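Local coordinates for protein methylmalonyl-CoA carboxyltransferase 5S subunit (Propionibacterium freudenreichii subsp. shermanii, PDB 1RQB) that transfers a carboxyl group from the biotin of the 1.3S subunit to pyruvate, making oxaloacetate at a cobalt centre as part of the transcarboxylase complex, at residues 34-40 and 256-262; 229-233 and 308-314. The contacts are given in a common frame with arbitrary orientation. Residues are numbered along the deposited sequence.

Contact 1: residues 34-40 and 256-262. With CO (cobalt (II) ion), chain B.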
ATOM      1  N   ASP A  34      16.774  -2.578   5.269  1.00  8.53           N
ATOM      2  CA  ASP A  34      15.490  -3.039   5.817  1.00  9.78           C
ATOM      3  C   ASP A  34      14.493  -3.482   4.740  1.00  8.24           C
ATOM      4  O   ASP A  34      13.704  -4.395   4.978  1.00  8.11           O
ATOM      5  CB  ASP A  34      14.863  -1.952   6.705  1.00 10.92           C
ATOM      6  CG  ASP A  34      14.011  -2.535   7.830  1.00 10.17           C
ATOM      7  OD1 ASP A  34      13.225  -1.778   8.426  1.00 11.71           O
ATOM      8  OD2 ASP A  34      14.136  -3.746   8.130  1.00 11.33           O
ATOM      9  N   ALA A  35      14.505  -2.870   3.558  1.00  9.24           N
ATOM     10  CA  ALA A  35      13.513  -3.265   2.546  1.00  9.00           C
ATOM     11  C   ALA A  35      13.664  -4.738   2.162  1.00 13.03           C
ATOM     12  O   ALA A  35      12.683  -5.480   2.165  1.00 10.46           O
ATOM     13  CB  ALA A  35      13.612  -2.376   1.295  1.00  9.25           C
ATOM     14  N   HIS A  36      14.879  -5.188   1.838  1.00 10.73           N
ATOM     15  CA  HIS A  36      14.996  -6.594   1.425  1.00 12.37           C
ATOM     16  C   HIS A  36      15.004  -7.517   2.643  1.00 11.88           C
ATOM     17  O   HIS A  36      14.649  -8.691   2.545  1.00 10.25           O
ATOM     18  CB  HIS A  36      16.201  -6.816   0.507  1.00 12.67           C
ATOM     19  CG  HIS A  36      17.522  -6.575   1.155  1.00 14.96           C
ATOM     20  ND1 HIS A  36      18.189  -7.548   1.865  1.00 14.09           N
ATOM     21  CD2 HIS A  36      18.312  -5.479   1.179  1.00 14.29           C
ATOM     22  CE1 HIS A  36      19.339  -7.061   2.297  1.00 14.09           C
ATOM     23  NE2 HIS A  36      19.437  -5.808   1.894  1.00 13.72           N
ATOM     24  N   GLN A  37      15.388  -6.991   3.799  1.00  8.89           N
ATOM     25  CA  GLN A  37      15.327  -7.822   5.010  1.00 11.46           C
ATOM     26  C   GLN A  37      13.862  -8.161   5.293  1.00 12.60           C
ATOM     27  O   GLN A  37      13.518  -9.289   5.638  1.00 11.73           O
ATOM     28  CB  GLN A  37      15.885  -7.076   6.230  1.00 13.47           C
ATOM     29  CG  GLN A  37      15.766  -7.890   7.541  1.00 11.96           C
ATOM     30  CD  GLN A  37      16.461  -7.238   8.729  1.00 15.57           C
ATOM     31  OE1 GLN A  37      17.579  -6.738   8.616  1.00 12.74           O
ATOM     32  NE2 GLN A  37      15.804  -7.262   9.885  1.00 16.87           N
ATOM     33  N   SER A  38      13.000  -7.171   5.113  1.00 12.59           N
ATOM     34  CA  SER A  38      11.569  -7.303   5.422  1.00 13.45           C
ATOM     35  C   SER A  38      10.786  -7.975   4.294  1.00 14.80           C
ATOM     36  O   SER A  38       9.805  -8.668   4.556  1.00 16.58           O
ATOM     37  CB  SER A  38      10.973  -5.912   5.674  1.00 14.33           C
ATOM     38  OG  SER A  38      11.657  -5.260   6.732  1.00 15.85           O
ATOM     39  N   LEU A  39      11.214  -7.800   3.048  1.00  8.25           N
ATOM     40  CA  LEU A  39      10.419  -8.345   1.938  1.00 10.30           C
ATOM     41  C   LEU A  39      10.986  -9.636   1.343  1.00 17.67           C
ATOM     42  O   LEU A  39      10.230 -10.418   0.766  1.00 16.12           O
ATOM     43  CB  LEU A  39      10.293  -7.296   0.834  1.00 11.15           C
ATOM     44  CG  LEU A  39       9.434  -6.083   1.213  1.00 10.65           C
ATOM     45  CD1 LEU A  39       9.582  -4.994   0.179  1.00 14.37           C
ATOM     46  CD2 LEU A  39       7.978  -6.525   1.350  1.00 17.19           C
HETATM   47  N   MSE A  40      12.289  -9.881   1.455  1.00 12.83           N
HETATM   48  CA  MSE A  40      12.824 -11.088   0.808  1.00 14.74           C
HETATM   49  C   MSE A  40      13.893 -11.792   1.646  1.00 11.40           C
HETATM   50  O   MSE A  40      14.918 -12.242   1.136  1.00 15.49           O
HETATM   51  CB  MSE A  40      13.313 -10.749  -0.605  1.00 20.25           C
HETATM   52  CG  MSE A  40      14.234  -9.574  -0.723  1.00 29.12           C
HETATM   53 SE   MSE A  40      13.878  -8.603  -2.402  1.00 49.23          SE
HETATM   54  CE  MSE A  40      12.405  -7.524  -1.834  1.00 37.73           C
HETATM   55  N   MSE A 256      10.247  -1.660  -4.189  1.00  8.04           N
HETATM   56  CA  MSE A 256      10.626  -2.526  -3.061  1.00  8.63           C
HETATM   57  C   MSE A 256       9.914  -2.021  -1.804  1.00  9.44           C
HETATM   58  O   MSE A 256      10.551  -1.879  -0.762  1.00  9.48           O
HETATM   59  CB  MSE A 256      12.121  -2.400  -2.796  1.00  9.73           C
HETATM   60  CG  MSE A 256      13.000  -2.736  -3.959  1.00 16.95           C
HETATM   61 SE   MSE A 256      13.192  -4.639  -3.981  1.00 32.90          SE
HETATM   62  CE  MSE A 256      14.547  -4.808  -2.585  1.00 20.45           C
ATOM     63  N   SER A 257       8.603  -1.782  -1.894  1.00 10.09           N
ATOM     64  CA  SER A 257       7.855  -1.208  -0.766  1.00  6.97           C
ATOM     65  C   SER A 257       6.528  -1.935  -0.528  1.00 10.34           C
ATOM     66  O   SER A 257       6.141  -2.827  -1.282  1.00 10.07           O
ATOM     67  CB  SER A 257       7.542   0.264  -1.065  1.00  6.49           C
ATOM     68  OG  SER A 257       6.603   0.359  -2.127  1.00  9.46           O
ATOM     69  N   LEU A 258       5.858  -1.513   0.551  1.00  9.48           N
ATOM     70  CA  LEU A 258       4.542  -1.985   1.009  1.00  7.99           C
ATOM     71  C   LEU A 258       4.603  -3.376   1.644  1.00 11.24           C
ATOM     72  O   LEU A 258       5.656  -4.006   1.715  1.00 12.55           O
ATOM     73  CB  LEU A 258       3.515  -1.943  -0.130  1.00 13.01           C
ATOM     74  CG  LEU A 258       3.317  -0.522  -0.683  1.00 13.81           C
ATOM     75  CD1 LEU A 258       2.182  -0.517  -1.697  1.00 13.78           C
ATOM     76  CD2 LEU A 258       3.016   0.443   0.446  1.00 12.65           C
ATOM     77  N   GLY A 259       3.455  -3.841   2.126  1.00 13.53           N
ATOM     78  CA  GLY A 259       3.425  -5.128   2.800  1.00 10.53           C
ATOM     79  C   GLY A 259       4.203  -5.015   4.104  1.00 11.03           C
ATOM     80  O   GLY A 259       4.126  -3.988   4.777  1.00 10.83           O
ATOM     81  N   PRO A 260       4.980  -6.045   4.481  1.00 12.76           N
ATOM     82  CA  PRO A 260       5.782  -6.065   5.715  1.00 11.32           C
ATOM     83  C   PRO A 260       6.968  -5.105   5.598  1.00 11.54           C
ATOM     84  O   PRO A 260       7.768  -4.968   6.524  1.00  9.67           O
ATOM     85  CB  PRO A 260       6.266  -7.510   5.815  1.00 16.00           C
ATOM     86  CG  PRO A 260       5.433  -8.271   4.844  1.00 18.96           C
ATOM     87  CD  PRO A 260       5.113  -7.313   3.747  1.00 13.22           C
ATOM     88  N   GLY A 261       7.070  -4.479   4.430  1.00  9.84           N
ATOM     89  CA  GLY A 261       8.112  -3.514   4.170  1.00  8.80           C
ATOM     90  C   GLY A 261       7.730  -2.121   4.645  1.00  9.98           C
ATOM     91  O   GLY A 261       7.178  -1.969   5.733  1.00  7.62           O
ATOM     92  N   HIS A 262       7.950  -1.118   3.796  1.00  6.12           N
ATOM     93  CA  HIS A 262       7.740   0.280   4.198  1.00  6.42           C
ATOM     94  C   HIS A 262       6.946   1.070   3.156  1.00  7.84           C
ATOM     95  O   HIS A 262       6.662   0.587   2.061  1.00  8.98           O
ATOM     96  CB  HIS A 262       9.116   0.927   4.389  1.00  6.26           C
ATOM     97  CG  HIS A 262      10.076   0.054   5.141  1.00  8.47           C
ATOM     98  ND1 HIS A 262      10.792  -0.958   4.535  1.00  9.68           N
ATOM     99  CD2 HIS A 262      10.389   0.000   6.459  1.00  8.66           C
ATOM    100  CE1 HIS A 262      11.508  -1.597   5.447  1.00  8.41           C
ATOM    101  NE2 HIS A 262      11.282  -1.035   6.622  1.00  9.26           N
TER
HETATM  102 CO    CO B 529      12.432  -1.818  10.280  1.00 12.04          CO
HETATM  103  O   HOH W   1      12.850  -4.041  10.365  1.00 11.42           O

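Contact 2: residues 229-233 and 308-314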
ATOM      1  N   SER A 229       4.849  -0.804   6.811  1.00  7.36           N
ATOM      2  CA  SER A 229       3.516  -0.548   6.245  1.00  8.40           C
ATOM      3  C   SER A 229       2.601  -1.766   6.379  1.00  6.79           C
ATOM      4  O   SER A 229       1.559  -1.839   5.729  1.00  8.24           O
ATOM      5  CB  SER A 229       3.665  -0.202   4.763  1.00 12.18           C
ATOM      6  OG  SER A 229       4.471  -1.193   4.115  1.00 11.95           O
ATOM      7  N   THR A 230       2.980  -2.695   7.242  1.00 11.85           N
ATOM      8  CA  THR A 230       2.282  -3.973   7.450  1.00 11.21           C
ATOM      9  C   THR A 230       0.772  -3.850   7.682  1.00 12.70           C
ATOM     10  O   THR A 230       0.006  -4.676   7.185  1.00 11.05           O
ATOM     11  CB  THR A 230       2.920  -4.718   8.625  1.00 11.84           C
ATOM     12  OG1 THR A 230       4.346  -4.577   8.531  1.00 11.76           O
ATOM     13  CG2 THR A 230       2.552  -6.210   8.577  1.00 12.07           C
ATOM     14  N   THR A 231       0.331  -2.857   8.443  1.00  8.58           N
ATOM     15  CA  THR A 231      -1.096  -2.687   8.759  1.00 10.67           C
ATOM     16  C   THR A 231      -1.780  -1.722   7.788  1.00 10.97           C
ATOM     17  O   THR A 231      -2.992  -1.526   7.863  1.00 10.27           O
ATOM     18  CB  THR A 231      -1.276  -2.085  10.138  1.00 10.76           C
ATOM     19  OG1 THR A 231      -0.552  -0.845  10.186  1.00  9.87           O
ATOM     20  CG2 THR A 231      -0.768  -3.041  11.201  1.00  7.35           C
ATOM     21  N   GLY A 232      -1.004  -1.077   6.928  1.00  9.56           N
ATOM     22  CA  GLY A 232      -1.578  -0.145   5.969  1.00 11.93           C
ATOM     23  C   GLY A 232      -2.007   1.224   6.480  1.00 11.66           C
ATOM     24  O   GLY A 232      -2.612   1.975   5.716  1.00 10.91           O
ATOM     25  N   VAL A 233      -1.685   1.592   7.723  1.00 11.11           N
ATOM     26  CA  VAL A 233      -2.144   2.888   8.246  1.00  7.80           C
ATOM     27  C   VAL A 233      -1.000   3.893   8.410  1.00 13.21           C
ATOM     28  O   VAL A 233      -1.250   5.079   8.618  1.00  9.82           O
ATOM     29  CB  VAL A 233      -2.785   2.754   9.684  1.00 12.32           C
ATOM     30  CG1 VAL A 233      -3.755   1.560   9.749  1.00 11.61           C
ATOM     31  CG2 VAL A 233      -1.688   2.565  10.748  1.00 12.23           C
ATOM     32  N   LEU A 308      -0.195  -8.450   1.915  1.00 22.54           N
ATOM     33  CA  LEU A 308       0.145  -7.030   1.741  1.00 22.78           C
ATOM     34  C   LEU A 308      -0.333  -6.193   2.928  1.00 20.97           C
ATOM     35  O   LEU A 308       0.339  -5.253   3.348  1.00 22.19           O
ATOM     36  CB  LEU A 308      -0.479  -6.464   0.464  1.00 24.11           C
ATOM     37  CG  LEU A 308       0.299  -6.642  -0.838  1.00 31.99           C
ATOM     38  CD1 LEU A 308      -0.394  -5.855  -1.943  1.00 29.03           C
ATOM     39  CD2 LEU A 308       1.739  -6.142  -0.652  1.00 29.22           C
ATOM     40  N   VAL A 309      -1.502  -6.518   3.462  1.00 16.93           N
ATOM     41  CA  VAL A 309      -2.051  -5.731   4.575  1.00 13.24           C
ATOM     42  C   VAL A 309      -2.654  -6.664   5.624  1.00 16.20           C
ATOM     43  O   VAL A 309      -3.444  -7.549   5.299  1.00 15.80           O
ATOM     44  CB  VAL A 309      -3.184  -4.791   4.092  1.00 18.31           C
ATOM     45  CG1 VAL A 309      -3.737  -3.964   5.277  1.00 13.05           C
ATOM     46  CG2 VAL A 309      -2.679  -3.891   3.001  1.00 21.60           C
ATOM     47  N   ASP A 310      -2.288  -6.439   6.882  1.00 16.10           N
ATOM     48  CA  ASP A 310      -2.809  -7.237   8.000  1.00 16.75           C
ATOM     49  C   ASP A 310      -3.022  -6.301   9.192  1.00 15.25           C
ATOM     50  O   ASP A 310      -2.055  -5.781   9.746  1.00 17.25           O
ATOM     51  CB  ASP A 310      -1.806  -8.338   8.365  1.00 20.30           C
ATOM     52  CG  ASP A 310      -2.354  -9.309   9.401  1.00 31.69           C
ATOM     53  OD1 ASP A 310      -3.525  -9.142   9.826  1.00 26.71           O
ATOM     54  OD2 ASP A 310      -1.609 -10.241   9.788  1.00 33.51           O
ATOM     55  N   THR A 311      -4.281  -6.079   9.579  1.00 15.88           N
ATOM     56  CA  THR A 311      -4.599  -5.177  10.698  1.00 13.97           C
ATOM     57  C   THR A 311      -5.016  -5.971  11.938  1.00 15.92           C
ATOM     58  O   THR A 311      -5.410  -5.385  12.946  1.00 13.31           O
ATOM     59  CB  THR A 311      -5.801  -4.255  10.377  1.00 15.26           C
ATOM     60  OG1 THR A 311      -6.933  -5.071  10.075  1.00 14.59           O
ATOM     61  CG2 THR A 311      -5.509  -3.314   9.184  1.00 14.07           C
ATOM     62  N   SER A 312      -4.922  -7.294  11.898  1.00 14.79           N
ATOM     63  CA  SER A 312      -5.398  -8.099  13.033  1.00 16.82           C
ATOM     64  C   SER A 312      -4.615  -7.795  14.312  1.00 17.42           C
ATOM     65  O   SER A 312      -5.138  -7.946  15.417  1.00 16.92           O
ATOM     66  CB  SER A 312      -5.319  -9.592  12.697  1.00 22.86           C
ATOM     67  OG  SER A 312      -3.984  -9.978  12.425  1.00 29.02           O
ATOM     68  N   ILE A 313      -3.379  -7.341  14.169  1.00 15.89           N
ATOM     69  CA  ILE A 313      -2.529  -7.056  15.335  1.00 14.03           C
ATOM     70  C   ILE A 313      -3.163  -6.000  16.244  1.00 15.98           C
ATOM     71  O   ILE A 313      -2.925  -6.000  17.451  1.00 16.58           O
ATOM     72  CB  ILE A 313      -1.135  -6.577  14.890  1.00 12.74           C
ATOM     73  CG1 ILE A 313      -0.206  -6.484  16.111  1.00 13.96           C
ATOM     74  CG2 ILE A 313      -1.252  -5.211  14.196  1.00 16.91           C
ATOM     75  CD1 ILE A 313       1.234  -6.060  15.779  1.00 16.16           C
ATOM     76  N   PHE A 314      -3.985  -5.104  15.698  1.00 12.89           N
ATOM     77  CA  PHE A 314      -4.593  -4.052  16.527  1.00 14.49           C
ATOM     78  C   PHE A 314      -5.529  -4.658  17.574  1.00 22.51           C
ATOM     79  O   PHE A 314      -5.838  -4.024  18.582  1.00 22.83           O
ATOM     80  CB  PHE A 314      -5.344  -3.046  15.658  1.00 13.48           C
ATOM     81  CG  PHE A 314      -4.427  -2.139  14.878  1.00 12.72           C
ATOM     82  CD1 PHE A 314      -4.560  -2.004  13.499  1.00 11.93           C
ATOM     83  CD2 PHE A 314      -3.429  -1.423  15.532  1.00 12.92           C
ATOM     84  CE1 PHE A 314      -3.710  -1.159  12.774  1.00 15.09           C
ATOM     85  CE2 PHE A 314      -2.568  -0.579  14.821  1.00 12.98           C
ATOM     86  CZ  PHE A 314      -2.711  -0.445  13.445  1.00 14.42           C
TER
HETATM   87  O   HOH W   2       1.019  -2.269   3.011  1.00 10.96           O

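Contact 1: residues 34-40 and 256-262
Start at Asp-34, where the metal is. Its OD1 sits 2.0 Å from CO and also accepts a hydrogen bond from His-262 NE2, 2.8 Å from Asp-34 OD1; OD1 lies near the plane of the imidazole, at the ring edge. Asp-34 OD2 takes a 2.6 Å hydrogen bond from water 1, itself 2.3 Å from CO, so both oxygens face the metal site. His-226, His-228 and Lys-195, the last partly carboxylated, complete the protein ligands. Next along, Ala-35 puts its CB 3.7 Å from Met-256 O. All of this lies at the C-terminal mouth of the TIM barrel, where helix 31-39, which follows strand 23-29, meets the loop after strand 248-251 beside the metal site; Arg-33 to Gln-37 bind substrate, and Gln-37 OE1 hydrogen-bonds to Arg-33 NH1 and Ala-70 N. Ser-38 turns its OG back to Asp-34 O (2.8 Å), a bond within the helix, while its CB packs 3.4 Å from Pro-260 O. Leu-39 lies over one face of the type II' turn from Leu-258 to Gly-261: CD2 lies 3.4 Å from Leu-258 O and 3.8 Å from Pro-260 CD, and CD1 is 3.4 Å from Met-256 O. At Met-40, the first residue to leave helical phi/psi, the selenomethionine methyl CE meets CE of selenomethionine Met-256 at 3.5 Å.

Contact 2: residues 229-233 and 308-314
Two loops run past each other here with a single direct hydrogen bond between them, flanked by two CA-H...O contacts. Asp-310 N donates to Thr-230 O at 2.9 Å and a nearly straight 162°; the same Thr-230 O also receives Val-309 CA at 3.5 Å, and Thr-231 CA approaches Asp-310 O at 3.4 Å. A water adds a second polar tie, donating to Ser-229 O (2.8 Å) and Leu-308 O (3.1 Å). The type I turn from Ser-229 to Gly-232 puts Thr-230 O in reach of the other backbone. Thr-231 carries much of the packing: its CG2 lies 3.7 Å from Ile-313 CG2, its CB 3.7 Å from Phe-314 CE1, while its OG1 is hydrogen-bonded to Ala-199 O. Val-233 CG1 adds a looser contact to Phe-314 CE1, 4.1 Å away. Ser-267 OG of the second subunit is hydrogen-bonded to Thr-231 O, and Leu-308 packs on Leu-308 of that subunit, so the contact is part of the dimer interface. Asp-310 OD1 accepts from Ser-312 N (3.1 Å), which makes an Asx turn, and also from Ser-312 OG (2.8 Å); the turn leads toward helix 313-316, here laid against the loop after barrel strand 223-225, at the C-terminal end of the TIM barrel.

From the N terminus, the chain passes through helix 31-39, which carries segment 34-40 of contact 1, and then builds most of the barrel before reaching 229-233, which opens contact 2. It next adds strand 248-251, and the loop segment 256-262 then closes the long loop of contact 1; only later does 308-314 close contact 2. The two loops therefore cross. Contact 1 joins the helix after barrel strand 23-29 to the loop after strand 248-251, whereas contact 2 brings the segment leading into helix 313-316 back onto a barrel loop. They touch at Ser-229: Ser-229 N lies 2.8 Å from Gly-261 O and Ser-229 OG 2.9 Å from Gly-259 O, both probable hydrogen bonds. Both contacts also reach the second subunit.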